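Local coordinates for protein PBP5 (PDB 3A3J) that removes the C-terminal D-alanine from peptide precursors of the bacterial cell wall, as a serine D,D-carboxypeptidase of the penicillin-binding protein family, at residues G316-K321 against S333-V338; G94-S99 against Y169-E174; L26-R31 against S150-A155; V86-L91 against V105-H110; K194-D199 against E241-L246. All coordinates share one frame; numbering follows the deposited sequence.

Contact 1 (G316-K321 against S333-V338)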
# COMPACT_ATOMS: atom_id res chain seq x y z
N GLY A 316 3.84 0.94 28.08
CA GLY A 316 3.63 0.20 26.82
C GLY A 316 3.03 -1.18 26.95
O GLY A 316 2.61 -1.80 25.98
N GLN A 317 2.98 -1.69 28.17
CA GLN A 317 2.49 -3.04 28.37
C GLN A 317 1.04 -3.22 27.92
O GLN A 317 0.19 -2.39 28.23
CB GLN A 317 2.66 -3.42 29.85
CG GLN A 317 2.24 -4.84 30.18
CD GLN A 317 2.56 -5.17 31.65
OE1 GLN A 317 3.32 -4.45 32.33
NE2 GLN A 317 1.95 -6.22 32.14
N VAL A 318 0.77 -4.30 27.19
CA VAL A 318 -0.57 -4.62 26.80
C VAL A 318 -1.29 -5.41 27.89
O VAL A 318 -0.95 -6.56 28.15
CB VAL A 318 -0.62 -5.47 25.48
CG1 VAL A 318 -2.01 -5.91 25.20
CG2 VAL A 318 -0.02 -4.68 24.28
N ILE A 319 -2.33 -4.83 28.47
CA ILE A 319 -3.03 -5.44 29.56
C ILE A 319 -4.46 -5.77 29.15
O ILE A 319 -5.28 -6.19 29.97
CB ILE A 319 -3.00 -4.51 30.79
CG1 ILE A 319 -3.30 -3.05 30.40
CG2 ILE A 319 -1.61 -4.48 31.38
CD1 ILE A 319 -4.74 -2.76 29.97
N GLY A 320 -4.80 -5.59 27.88
CA GLY A 320 -6.20 -5.85 27.46
C GLY A 320 -6.53 -5.30 26.08
O GLY A 320 -5.65 -5.03 25.29
N LYS A 321 -7.81 -5.11 25.84
CA LYS A 321 -8.33 -4.79 24.53
C LYS A 321 -9.47 -3.77 24.63
O LYS A 321 -10.22 -3.77 25.62
CB LYS A 321 -8.87 -6.09 23.93
CG LYS A 321 -8.59 -6.27 22.45
CD LYS A 321 -7.22 -6.88 22.15
CE LYS A 321 -7.05 -7.07 20.64
NZ LYS A 321 -5.88 -7.92 20.28
N SER A 333 -11.54 -4.38 17.26
CA SER A 333 -10.88 -4.28 18.56
C SER A 333 -9.48 -3.70 18.40
O SER A 333 -9.06 -3.43 17.29
CB SER A 333 -10.82 -5.67 19.21
OG SER A 333 -9.55 -6.26 18.99
N ALA A 334 -8.75 -3.52 19.49
CA ALA A 334 -7.43 -2.91 19.46
C ALA A 334 -6.84 -2.99 20.86
O ALA A 334 -7.55 -2.84 21.84
CB ALA A 334 -7.55 -1.48 19.07
N ASN A 335 -5.53 -3.17 20.95
CA ASN A 335 -4.89 -3.31 22.22
C ASN A 335 -5.02 -2.10 23.11
O ASN A 335 -5.16 -1.00 22.64
CB ASN A 335 -3.41 -3.68 22.05
CG ASN A 335 -3.24 -5.02 21.44
OD1 ASN A 335 -4.17 -5.86 21.46
ND2 ASN A 335 -2.08 -5.27 20.90
N LEU A 336 -4.98 -2.34 24.41
CA LEU A 336 -4.99 -1.27 25.40
C LEU A 336 -3.73 -1.43 26.20
O LEU A 336 -3.40 -2.54 26.63
CB LEU A 336 -6.18 -1.48 26.30
CG LEU A 336 -6.56 -0.42 27.31
CD1 LEU A 336 -6.81 0.93 26.66
CD2 LEU A 336 -7.83 -0.94 28.00
N GLN A 337 -3.02 -0.35 26.42
CA GLN A 337 -1.75 -0.45 27.09
C GLN A 337 -1.66 0.43 28.31
O GLN A 337 -2.38 1.42 28.47
CB GLN A 337 -0.57 -0.09 26.15
CG GLN A 337 -0.51 -0.83 24.82
CD GLN A 337 0.34 -0.04 23.80
OE1 GLN A 337 -0.18 0.82 23.09
NE2 GLN A 337 1.67 -0.26 23.82
N VAL A 338 -0.74 0.05 29.18
CA VAL A 338 -0.39 0.84 30.33
C VAL A 338 0.48 2.02 29.80
O VAL A 338 1.35 1.82 28.95
CB VAL A 338 0.39 -0.09 31.33
CG1 VAL A 338 1.07 0.70 32.46
CG2 VAL A 338 -0.54 -1.25 31.85

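Contact 2 (G94-S99 against Y169-E174)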
# COMPACT_ATOMS: atom_id res chain seq x y z
N GLY A 94 10.55 7.64 -14.52
CA GLY A 94 10.18 6.82 -15.67
C GLY A 94 9.58 5.48 -15.31
O GLY A 94 8.72 4.95 -16.03
N VAL A 95 10.13 4.82 -14.28
CA VAL A 95 9.51 3.59 -13.74
C VAL A 95 8.08 3.89 -13.23
O VAL A 95 7.17 3.17 -13.53
CB VAL A 95 10.32 3.08 -12.49
CG1 VAL A 95 9.55 1.93 -11.80
CG2 VAL A 95 11.77 2.69 -12.91
N ILE A 96 7.95 4.91 -12.40
CA ILE A 96 6.67 5.23 -11.77
C ILE A 96 5.58 5.72 -12.77
O ILE A 96 4.57 5.08 -12.87
CB ILE A 96 6.84 6.27 -10.72
CG1 ILE A 96 7.47 5.64 -9.45
CG2 ILE A 96 5.43 6.89 -10.42
CD1 ILE A 96 7.96 6.76 -8.50
N VAL A 97 5.86 6.75 -13.58
CA VAL A 97 4.85 7.30 -14.56
C VAL A 97 4.63 6.44 -15.79
O VAL A 97 3.47 6.19 -16.16
CB VAL A 97 5.20 8.74 -14.91
CG1 VAL A 97 4.08 9.42 -15.76
CG2 VAL A 97 5.42 9.49 -13.57
N VAL A 98 5.69 5.90 -16.41
CA VAL A 98 5.47 5.17 -17.66
C VAL A 98 5.94 3.75 -17.66
O VAL A 98 6.11 3.18 -18.71
CB VAL A 98 6.12 5.91 -18.92
CG1 VAL A 98 5.52 7.33 -19.05
CG2 VAL A 98 7.60 6.04 -18.74
N SER A 99 6.20 3.18 -16.48
CA SER A 99 6.57 1.77 -16.37
C SER A 99 7.79 1.43 -17.25
O SER A 99 7.77 0.45 -18.00
CB SER A 99 5.41 0.97 -16.87
OG SER A 99 4.44 1.01 -15.86
N TYR A 169 5.25 8.95 -3.45
CA TYR A 169 3.89 8.61 -3.91
C TYR A 169 3.25 9.74 -4.78
O TYR A 169 2.41 9.47 -5.65
CB TYR A 169 2.99 8.26 -2.72
CG TYR A 169 1.60 7.97 -3.19
CD1 TYR A 169 1.36 6.83 -3.97
CD2 TYR A 169 0.52 8.85 -2.93
CE1 TYR A 169 0.12 6.57 -4.45
CE2 TYR A 169 -0.78 8.56 -3.39
CZ TYR A 169 -0.95 7.41 -4.16
OH TYR A 169 -2.18 7.07 -4.68
N LYS A 170 3.67 10.98 -4.54
CA LYS A 170 3.20 12.10 -5.28
C LYS A 170 3.50 11.95 -6.77
O LYS A 170 2.79 12.48 -7.60
CB LYS A 170 3.86 13.37 -4.75
CG LYS A 170 3.31 13.79 -3.40
CD LYS A 170 3.97 15.07 -3.00
CE LYS A 170 3.68 15.36 -1.55
NZ LYS A 170 4.53 16.52 -1.20
N ILE A 171 4.54 11.20 -7.10
CA ILE A 171 4.96 11.08 -8.46
C ILE A 171 3.92 10.25 -9.22
O ILE A 171 3.77 10.38 -10.43
CB ILE A 171 6.40 10.46 -8.55
CG1 ILE A 171 7.41 11.41 -7.88
CG2 ILE A 171 6.79 10.20 -10.09
CD1 ILE A 171 8.88 10.78 -7.71
N TYR A 172 3.27 9.36 -8.51
CA TYR A 172 2.25 8.48 -9.08
C TYR A 172 0.99 9.19 -9.63
O TYR A 172 0.23 8.57 -10.33
CB TYR A 172 1.76 7.58 -7.99
CG TYR A 172 2.72 6.49 -7.69
CD1 TYR A 172 2.51 5.23 -8.17
CD2 TYR A 172 3.88 6.73 -6.96
CE1 TYR A 172 3.41 4.25 -7.95
CE2 TYR A 172 4.78 5.71 -6.69
CZ TYR A 172 4.53 4.50 -7.20
OH TYR A 172 5.40 3.47 -6.97
N SER A 173 0.78 10.45 -9.33
CA SER A 173 -0.31 11.14 -9.98
C SER A 173 0.20 12.09 -11.14
O SER A 173 -0.58 12.88 -11.71
CB SER A 173 -1.10 11.93 -8.93
OG SER A 173 -0.15 12.70 -8.23
N GLU A 174 1.48 11.98 -11.52
CA GLU A 174 1.94 12.80 -12.64
C GLU A 174 1.32 12.16 -13.88
O GLU A 174 1.33 10.94 -14.00
CB GLU A 174 3.48 12.83 -12.72
CG GLU A 174 4.04 13.62 -11.56
CD GLU A 174 5.54 13.60 -11.57
OE1 GLU A 174 6.08 13.07 -12.56
OE2 GLU A 174 6.19 14.05 -10.60

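Contact 3 (L26-R31 against S150-A155)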
# COMPACT_ATOMS: atom_id res chain seq x y z
N LEU A 26 -12.85 -10.56 -4.02
CA LEU A 26 -13.06 -11.81 -4.75
C LEU A 26 -11.66 -12.43 -4.97
O LEU A 26 -10.80 -11.78 -5.54
CB LEU A 26 -13.75 -11.54 -6.09
CG LEU A 26 -13.82 -12.76 -6.99
CD1 LEU A 26 -14.66 -13.85 -6.28
CD2 LEU A 26 -14.37 -12.46 -8.36
N ASN A 27 -11.43 -13.65 -4.46
CA ASN A 27 -10.15 -14.36 -4.50
C ASN A 27 -8.97 -13.46 -4.19
O ASN A 27 -8.05 -13.37 -4.97
CB ASN A 27 -9.91 -14.95 -5.88
CG ASN A 27 -11.04 -15.79 -6.34
OD1 ASN A 27 -11.51 -16.63 -5.60
ND2 ASN A 27 -11.49 -15.59 -7.58
N PRO A 28 -9.00 -12.81 -3.03
CA PRO A 28 -8.01 -11.81 -2.74
C PRO A 28 -6.59 -12.40 -2.63
O PRO A 28 -5.62 -11.65 -2.70
CB PRO A 28 -8.45 -11.26 -1.36
CG PRO A 28 -9.37 -12.32 -0.77
CD PRO A 28 -10.00 -13.02 -1.95
N ASP A 29 -6.51 -13.71 -2.34
CA ASP A 29 -5.24 -14.41 -2.05
C ASP A 29 -4.91 -15.34 -3.21
O ASP A 29 -3.87 -15.95 -3.24
CB ASP A 29 -5.29 -15.22 -0.74
CG ASP A 29 -5.54 -14.35 0.48
OD1 ASP A 29 -4.80 -13.35 0.69
OD2 ASP A 29 -6.50 -14.66 1.25
N GLN A 30 -5.75 -15.38 -4.23
CA GLN A 30 -5.37 -16.17 -5.42
C GLN A 30 -4.15 -15.57 -6.16
O GLN A 30 -4.04 -14.35 -6.34
CB GLN A 30 -6.54 -16.31 -6.35
CG GLN A 30 -6.25 -17.16 -7.56
CD GLN A 30 -7.32 -16.91 -8.61
OE1 GLN A 30 -7.02 -16.50 -9.73
NE2 GLN A 30 -8.56 -17.08 -8.23
N ARG A 31 -3.21 -16.42 -6.53
CA ARG A 31 -1.97 -15.95 -7.18
C ARG A 31 -2.18 -15.52 -8.66
O ARG A 31 -2.86 -16.20 -9.44
CB ARG A 31 -0.86 -17.02 -7.09
CG ARG A 31 -0.43 -17.19 -5.66
CD ARG A 31 0.42 -18.36 -5.42
NE ARG A 31 0.97 -18.24 -4.06
CZ ARG A 31 2.07 -18.87 -3.64
NH1 ARG A 31 2.72 -19.68 -4.47
NH2 ARG A 31 2.53 -18.69 -2.40
N SER A 150 -0.76 -11.18 -5.46
CA SER A 150 -2.23 -11.29 -5.32
C SER A 150 -2.82 -9.90 -5.06
O SER A 150 -2.10 -8.93 -4.70
CB SER A 150 -2.54 -12.25 -4.16
OG SER A 150 -2.34 -11.51 -2.96
N ALA A 151 -4.16 -9.79 -5.17
CA ALA A 151 -4.85 -8.54 -5.01
C ALA A 151 -4.58 -7.98 -3.65
O ALA A 151 -4.27 -6.80 -3.49
CB ALA A 151 -6.39 -8.78 -5.24
N ARG A 152 -4.65 -8.83 -2.62
CA ARG A 152 -4.44 -8.33 -1.23
C ARG A 152 -2.98 -7.93 -1.01
O ARG A 152 -2.69 -6.92 -0.36
CB ARG A 152 -4.82 -9.45 -0.19
CG ARG A 152 -4.79 -8.90 1.29
CD ARG A 152 -4.47 -9.95 2.31
NE ARG A 152 -5.39 -11.08 2.18
CZ ARG A 152 -6.53 -11.12 2.88
NH1 ARG A 152 -7.36 -12.15 2.76
NH2 ARG A 152 -6.82 -10.10 3.71
N ASP A 153 -2.05 -8.73 -1.53
CA ASP A 153 -0.58 -8.40 -1.36
C ASP A 153 -0.26 -7.09 -2.08
O ASP A 153 0.45 -6.16 -1.55
CB ASP A 153 0.28 -9.55 -1.89
CG ASP A 153 0.31 -10.75 -0.91
OD1 ASP A 153 -0.37 -10.64 0.16
OD2 ASP A 153 1.02 -11.75 -1.22
N MET A 154 -0.88 -6.94 -3.25
CA MET A 154 -0.67 -5.61 -3.97
C MET A 154 -1.35 -4.46 -3.24
O MET A 154 -0.86 -3.34 -3.24
CB MET A 154 -1.11 -5.74 -5.47
CG MET A 154 -0.02 -6.50 -6.34
SD MET A 154 1.34 -5.39 -6.36
CE MET A 154 2.59 -6.48 -6.93
N ALA A 155 -2.49 -4.72 -2.59
CA ALA A 155 -3.05 -3.62 -1.75
C ALA A 155 -2.09 -3.29 -0.63
O ALA A 155 -1.85 -2.12 -0.27
CB ALA A 155 -4.50 -3.98 -1.19
O HOH W 1 -2.50 -13.12 -0.44

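Contact 4 (V86-L91 against V105-H110)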
# COMPACT_ATOMS: atom_id res chain seq x y z
N VAL A 86 22.11 9.31 -16.92
CA VAL A 86 20.69 9.66 -16.57
C VAL A 86 20.47 9.70 -15.06
O VAL A 86 20.84 8.76 -14.36
CB VAL A 86 19.71 8.63 -17.21
CG1 VAL A 86 18.23 9.01 -16.97
CG2 VAL A 86 19.96 8.55 -18.66
N SER A 87 19.83 10.75 -14.56
CA SER A 87 19.66 10.88 -13.12
C SER A 87 18.68 9.85 -12.52
O SER A 87 17.76 9.33 -13.18
CB SER A 87 19.20 12.27 -12.75
OG SER A 87 17.83 12.31 -13.16
N VAL A 88 18.91 9.53 -11.27
CA VAL A 88 18.05 8.63 -10.55
C VAL A 88 16.62 9.22 -10.54
O VAL A 88 15.66 8.49 -10.76
CB VAL A 88 18.60 8.43 -9.12
CG1 VAL A 88 17.52 8.01 -8.16
CG2 VAL A 88 19.78 7.41 -9.11
N ALA A 89 16.48 10.53 -10.36
CA ALA A 89 15.12 11.20 -10.47
C ALA A 89 14.43 10.83 -11.79
O ALA A 89 13.31 10.33 -11.80
CB ALA A 89 15.27 12.71 -10.38
N ASP A 90 15.12 10.98 -12.92
CA ASP A 90 14.47 10.62 -14.19
C ASP A 90 14.15 9.20 -14.24
O ASP A 90 13.07 8.81 -14.71
CB ASP A 90 15.33 10.96 -15.44
CG ASP A 90 15.28 12.45 -15.78
OD1 ASP A 90 14.28 13.05 -15.38
OD2 ASP A 90 16.19 13.03 -16.43
N LEU A 91 15.08 8.37 -13.78
CA LEU A 91 14.85 6.94 -13.91
C LEU A 91 13.61 6.49 -13.12
O LEU A 91 12.82 5.73 -13.57
CB LEU A 91 16.10 6.15 -13.48
CG LEU A 91 17.37 6.29 -14.36
CD1 LEU A 91 18.50 5.60 -13.64
CD2 LEU A 91 17.03 5.57 -15.66
N VAL A 105 15.88 -1.74 -14.93
CA VAL A 105 17.16 -2.40 -14.98
C VAL A 105 18.25 -1.40 -14.62
O VAL A 105 19.10 -1.69 -13.75
CB VAL A 105 17.39 -2.99 -16.37
CG1 VAL A 105 18.87 -3.32 -16.55
CG2 VAL A 105 16.52 -4.25 -16.51
N ALA A 106 18.20 -0.19 -15.22
CA ALA A 106 19.16 0.81 -14.84
C ALA A 106 19.18 1.05 -13.33
O ALA A 106 20.30 1.21 -12.73
CB ALA A 106 18.93 2.09 -15.53
N LEU A 107 18.00 1.19 -12.72
CA LEU A 107 17.95 1.41 -11.24
C LEU A 107 18.41 0.18 -10.42
O LEU A 107 19.12 0.32 -9.47
CB LEU A 107 16.57 1.85 -10.75
CG LEU A 107 16.25 3.29 -11.11
CD1 LEU A 107 14.70 3.58 -11.12
CD2 LEU A 107 17.03 4.28 -10.28
N ALA A 108 17.92 -0.99 -10.77
CA ALA A 108 18.32 -2.15 -10.07
C ALA A 108 19.88 -2.26 -10.00
O ALA A 108 20.45 -2.59 -8.92
CB ALA A 108 17.74 -3.43 -10.76
N GLU A 109 20.53 -2.08 -11.15
CA GLU A 109 22.00 -2.14 -11.22
C GLU A 109 22.63 -1.00 -10.45
O GLU A 109 23.64 -1.19 -9.78
CB GLU A 109 22.47 -2.16 -12.68
CG GLU A 109 21.90 -3.40 -13.39
CD GLU A 109 22.40 -3.59 -14.80
OE1 GLU A 109 22.85 -2.60 -15.37
OE2 GLU A 109 22.31 -4.71 -15.35
N HIS A 110 22.07 0.18 -10.51
CA HIS A 110 22.70 1.25 -9.74
C HIS A 110 22.65 1.01 -8.21
O HIS A 110 23.56 1.42 -7.48
CB HIS A 110 22.08 2.60 -10.09
CG HIS A 110 22.61 3.78 -9.31
ND1 HIS A 110 23.89 4.27 -9.47
CD2 HIS A 110 22.01 4.61 -8.43
CE1 HIS A 110 24.05 5.35 -8.72
NE2 HIS A 110 22.93 5.57 -8.06

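Contact 5 (K194-D199 against E241-L246)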
# COMPACT_ATOMS: atom_id res chain seq x y z
N LYS A 194 -12.27 13.94 -13.06
CA LYS A 194 -12.58 15.04 -12.09
C LYS A 194 -13.67 14.68 -11.04
O LYS A 194 -13.80 15.35 -10.00
CB LYS A 194 -12.99 16.32 -12.83
CG LYS A 194 -11.82 16.92 -13.58
CD LYS A 194 -12.28 17.99 -14.55
CE LYS A 194 -11.09 18.53 -15.33
NZ LYS A 194 -11.48 18.74 -16.72
N THR A 195 -14.45 13.65 -11.29
CA THR A 195 -15.51 13.37 -10.33
C THR A 195 -15.09 12.46 -9.14
O THR A 195 -15.93 12.13 -8.30
CB THR A 195 -16.67 12.78 -10.99
OG1 THR A 195 -16.37 11.41 -11.25
CG2 THR A 195 -17.00 13.56 -12.27
N ILE A 196 -13.80 12.11 -9.03
CA ILE A 196 -13.31 11.21 -7.94
C ILE A 196 -11.89 11.69 -7.76
O ILE A 196 -11.37 12.29 -8.67
CB ILE A 196 -13.41 9.74 -8.38
CG1 ILE A 196 -13.19 8.80 -7.22
CG2 ILE A 196 -12.38 9.40 -9.54
CD1 ILE A 196 -13.69 7.38 -7.52
N ASN A 197 -11.31 11.58 -6.57
CA ASN A 197 -9.92 12.07 -6.37
C ASN A 197 -8.91 10.89 -6.38
O ASN A 197 -8.43 10.48 -5.33
CB ASN A 197 -9.79 12.86 -5.08
CG ASN A 197 -10.94 13.88 -4.92
OD1 ASN A 197 -10.98 14.89 -5.63
ND2 ASN A 197 -11.91 13.57 -4.03
N VAL A 198 -8.66 10.32 -7.55
CA VAL A 198 -7.70 9.24 -7.69
C VAL A 198 -6.33 9.81 -7.81
O VAL A 198 -6.10 10.70 -8.61
CB VAL A 198 -8.03 8.39 -8.88
CG1 VAL A 198 -6.87 7.36 -9.15
CG2 VAL A 198 -9.34 7.69 -8.61
N ASP A 199 -5.39 9.34 -7.01
CA ASP A 199 -4.03 9.87 -7.09
C ASP A 199 -2.94 8.80 -7.18
O ASP A 199 -1.75 9.12 -7.02
CB ASP A 199 -3.76 10.84 -5.94
CG ASP A 199 -3.80 10.15 -4.55
OD1 ASP A 199 -3.94 8.89 -4.44
OD2 ASP A 199 -3.66 10.89 -3.58
N GLU A 241 -14.38 -0.77 -13.47
CA GLU A 241 -14.53 -1.63 -12.31
C GLU A 241 -13.85 -1.03 -11.06
O GLU A 241 -14.33 -1.19 -9.95
CB GLU A 241 -14.00 -3.01 -12.59
CG GLU A 241 -14.65 -3.67 -13.76
CD GLU A 241 -16.17 -3.60 -13.61
OE1 GLU A 241 -16.72 -4.30 -12.73
OE2 GLU A 241 -16.84 -2.88 -14.36
N SER A 242 -12.74 -0.32 -11.26
CA SER A 242 -12.06 0.23 -10.12
C SER A 242 -12.91 1.34 -9.55
O SER A 242 -13.09 1.42 -8.33
CB SER A 242 -10.67 0.77 -10.48
OG SER A 242 -9.79 -0.32 -10.62
N LYS A 243 -13.30 2.26 -10.43
CA LYS A 243 -14.17 3.37 -10.02
C LYS A 243 -15.45 2.83 -9.35
O LYS A 243 -15.91 3.37 -8.36
CB LYS A 243 -14.49 4.25 -11.23
CG LYS A 243 -15.35 5.45 -10.88
CD LYS A 243 -15.26 6.55 -11.94
CE LYS A 243 -16.49 7.48 -11.78
NZ LYS A 243 -16.32 8.85 -12.42
N LYS A 244 -15.98 1.73 -9.84
CA LYS A 244 -17.12 1.10 -9.20
C LYS A 244 -16.82 0.70 -7.72
O LYS A 244 -17.67 0.89 -6.80
CB LYS A 244 -17.57 -0.14 -9.98
CG LYS A 244 -18.61 0.15 -11.10
CD LYS A 244 -19.14 -1.12 -11.77
CE LYS A 244 -19.39 -0.90 -13.29
NZ LYS A 244 -19.60 -2.22 -13.90
N LEU A 245 -15.67 0.05 -7.50
CA LEU A 245 -15.26 -0.32 -6.14
C LEU A 245 -15.09 0.91 -5.28
O LEU A 245 -15.62 0.98 -4.15
CB LEU A 245 -13.96 -1.10 -6.16
CG LEU A 245 -14.24 -2.53 -6.58
CD1 LEU A 245 -12.86 -3.19 -6.92
CD2 LEU A 245 -14.91 -3.32 -5.42
N LEU A 246 -14.38 1.91 -5.79
CA LEU A 246 -14.08 3.04 -4.97
C LEU A 246 -15.40 3.78 -4.53
O LEU A 246 -15.60 4.06 -3.34
CB LEU A 246 -13.12 3.96 -5.69
CG LEU A 246 -11.75 3.31 -5.99
CD1 LEU A 246 -10.93 4.26 -6.88
CD2 LEU A 246 -10.99 2.98 -4.68

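Contact 1 (G316-K321 against S333-V338)
A classic beta bulge sets two residues, Ile319 and Gly320, opposite the single Leu336 in the antiparallel hairpin of the C-terminal domain. Both backbone polar atoms of Leu336 are paired with the bulge: its O accepts from Ile319 N at 3.1 Å, and its N donates to Gly320 O at 2.9 Å. Gly320 has backbone angles (phi 166°, psi -159°) that would jam a CB against the preceding carbonyl. The end of Ile319 comes over the neighbouring strand, where its CD1 lies 4.0 Å from Leu336 CG and its CG2 presses on Val338 CG2 at 3.4 Å, tighter than usual carbon contact; branched aliphatic chains suit this buried side, which Leu280 and Leu304 of the flanking strands complete. Beyond the bulge Lys321 bends at chi2 (85°) back over strand 333-338, its NZ donating to Asn335 OD1. At the other end, Val338 N bonds Gln317 O and Gly316 N bonds Val338 O. The Gln337 amide bridges outward: Phe283 N holds its OE1, and its NE2 donates nearly in its own amide plane to Gly316 O at 2.8 Å.

Contact 2 (G94-S99 against Y169-E174)
At the end of helix 88-98, which leads into the active-site residue Ser99, Ile96 lays its CG2 methyl over the face of the Tyr172 ring. This is a CH-pi contact: CG2 sits 3.7 Å from the ring centroid and only 8° off the ring normal. With chi1 at -75°, CG1 lies beside the backbone N of Ile96 and CG2 is anti to it, while the CG1-CD1 arm passes the CE2 corner of the same ring, with CD1 3.8 Å from Tyr172 CE2. A beta-branched residue suits the place because one branch can sit over the ring centre while the other passes its rim atoms. The CG2 methyl also meets Ile171 CG2 at 3.6 Å, so it is wedged between an aromatic face and an aliphatic branch.

In the penicillin-binding protein fold, this helix end lies beside the SxxK helix and the substrate-binding Lys202. Here Lys202 NZ donates to Ile96 O, and Tyr172 packs against Ser43 of helix 38-51, with its side chain about 5 Å from that of Lys202. This apolar packing thus lies next to the catalytic residues.

One residue further along the helix, Val97 points into the loop 169-174. Its CG2 touches Ile171 CG2 at 3.8 Å, while its CG1 lies 3.6 Å from Glu174 O. Val97 CG2 also lies against the Glu174 side chain, 3.8 Å from OE1, while OE2 forms a salt bridge with Arg93, one turn earlier on the same helix, and Glu174 O accepts from Asn186 ND2.

Contact 3 (L26-R31 against S150-A155)
Pro28 O, within the type I turn from Asn27 to Gln30, accepts from Arg152 N at 3.0 Å, using an N-H of the first turn of helix 151-164, which has no carbonyl of its own helix to bond. Proline fits the turn because its ring restricts phi to the range this position needs. Ser150 is the N-cap of that helix: its OG, set between the backbone N and the carbonyl carbon (chi1 78°), accepts from Asp153 N at 3.1 Å, and its CB packs 3.4 Å from Gln30 O.

Asp29 and Arg152 carry the charged part. The guanidinium grips the carboxylate side-on, NE reaching OD1 at 2.8 Å and NH1 reaching OD2 at 3.1 Å, both on the syn sides, with the two planes only 16° apart. A bend at chi3 (-55°) brings Arg152 to this pose, with NH1 4.1 Å from Pro28 CG. Lying near the N-terminal end of the helix, the carboxylate may also be favoured by its dipole. A water donates to Asp29 OD1 at 2.6 Å and hydrogen-bonds Ser150 OG, joining the salt bridge to the cap.

Asp153 OD2 is bonded to Asn133 N and Thr134 OG1. The contact thus fastens the turn between strand 25-26 and helix 38-51 to the start of helix 151-164, whose Ala151 packs on Thr11 of strand 11-16 and on Val228 and Met230 of strand 224-232.

Contact 4 (V86-L91 against V105-H110)
Leu91 and Leu107 lie alongside each other, head to tail, where helix 88-98 packs against helix 101-112, two successive helices of the all-helical part of the penicillin-binding protein fold. The bump is the branched end of Leu107: its CG lies 3.7 Å from Leu91 CB, and its CD1 reaches the backbone, 3.7 Å from Leu91 C. CG is anti to the carbonyl carbon (chi1 -73°), which carries the fork across to the neighbouring helix although the side chain starts out beside it. In return the fork of Leu91 covers the small Ala106, with CD1 and CD2 both 4.0 Å from its CB. Alanine suits this spot, since its single methyl lets the larger leucine lie close to the helix.

One turn earlier, Val88 fills the hollow between Leu107 and His110. Its CG1 stands 4.3 Å from Leu107 CD2, and its other methyl meets the imidazole. Val61 of strand 60-62 touches Val88, Leu91 and His110, closing the apolar group from the side. Ser87 caps helix 88-98, its OG accepting from Asp90 N. His110 NE2 is hydrogen-bonded to Asp59, while CD2 of the same ring lies 3.6 Å from Val88 CG2.

Contact 5 (K194-D199 against E241-L246)
The start of strand 197-206, with the loop residues before it, runs beside helix 235-252 with the backbones well apart: the nearest CA atoms, of Ile196 and Lys243, are 8.2 Å from each other, so side chains alone bridge the gap. Ile196 and Val198 both point toward the helix, with Asn197 between them turned to the other side, as the pleat of an extended chain requires.

Ile196 makes the main apolar contact. With CG1 anti to the backbone N (chi1 -168°) and chi2 also extended, its CD1 methyl ends 3.9 Å from Leu246 CB and 4.2 Å from Lys243 CG, tucked between two residues almost one turn apart. Val198 is shorter and adds a lighter touch, its CG2 4.2 Å from Leu246 CD1. Leu246 crosses both side chains at about a right angle and, on the sheet, also meets Ala217, Ser227 and Leu14.

At the exposed edge the contact turns polar. Lys243 runs out extended, and its NZ donates to Thr195 OG1 at 2.8 Å. The stronger partner of this ammonium is Asp193, which forms a salt bridge to it through OD2 and bonds Thr195 OG1 through OD1. A long lysine suits the place because its apolar stem can pack beside the isoleucine while its charge reaches the exposed loop.

A helix packed by aliphatic residues on an antiparallel sheet, here with edge strand 197-206 that goes on to the substrate-binding Lys202, is characteristic of the alpha/beta part of the beta-lactamase and penicillin-binding protein fold.

Overall arrangement
From the N terminus, contact 3 closes the widest loop, bringing the turn after strand 25-26 to helix 151-164. Contact 4 is nested inside that loop, joining two successive helices, while contact 2 crosses both, joining helix 88-98 to the loop after helix 166-169. Contacts 2 and 4 share helix 88-98 and touch through Val95 and Leu107. Contact 5 follows in series, tying the edge of the five-stranded sheet to helix 235-252, and meets contact 2 where Tyr169 probably bonds Asp199. Contact 1 closes last, a local hairpin in the C-terminal domain, its centre about 40 Å from that of contact 2.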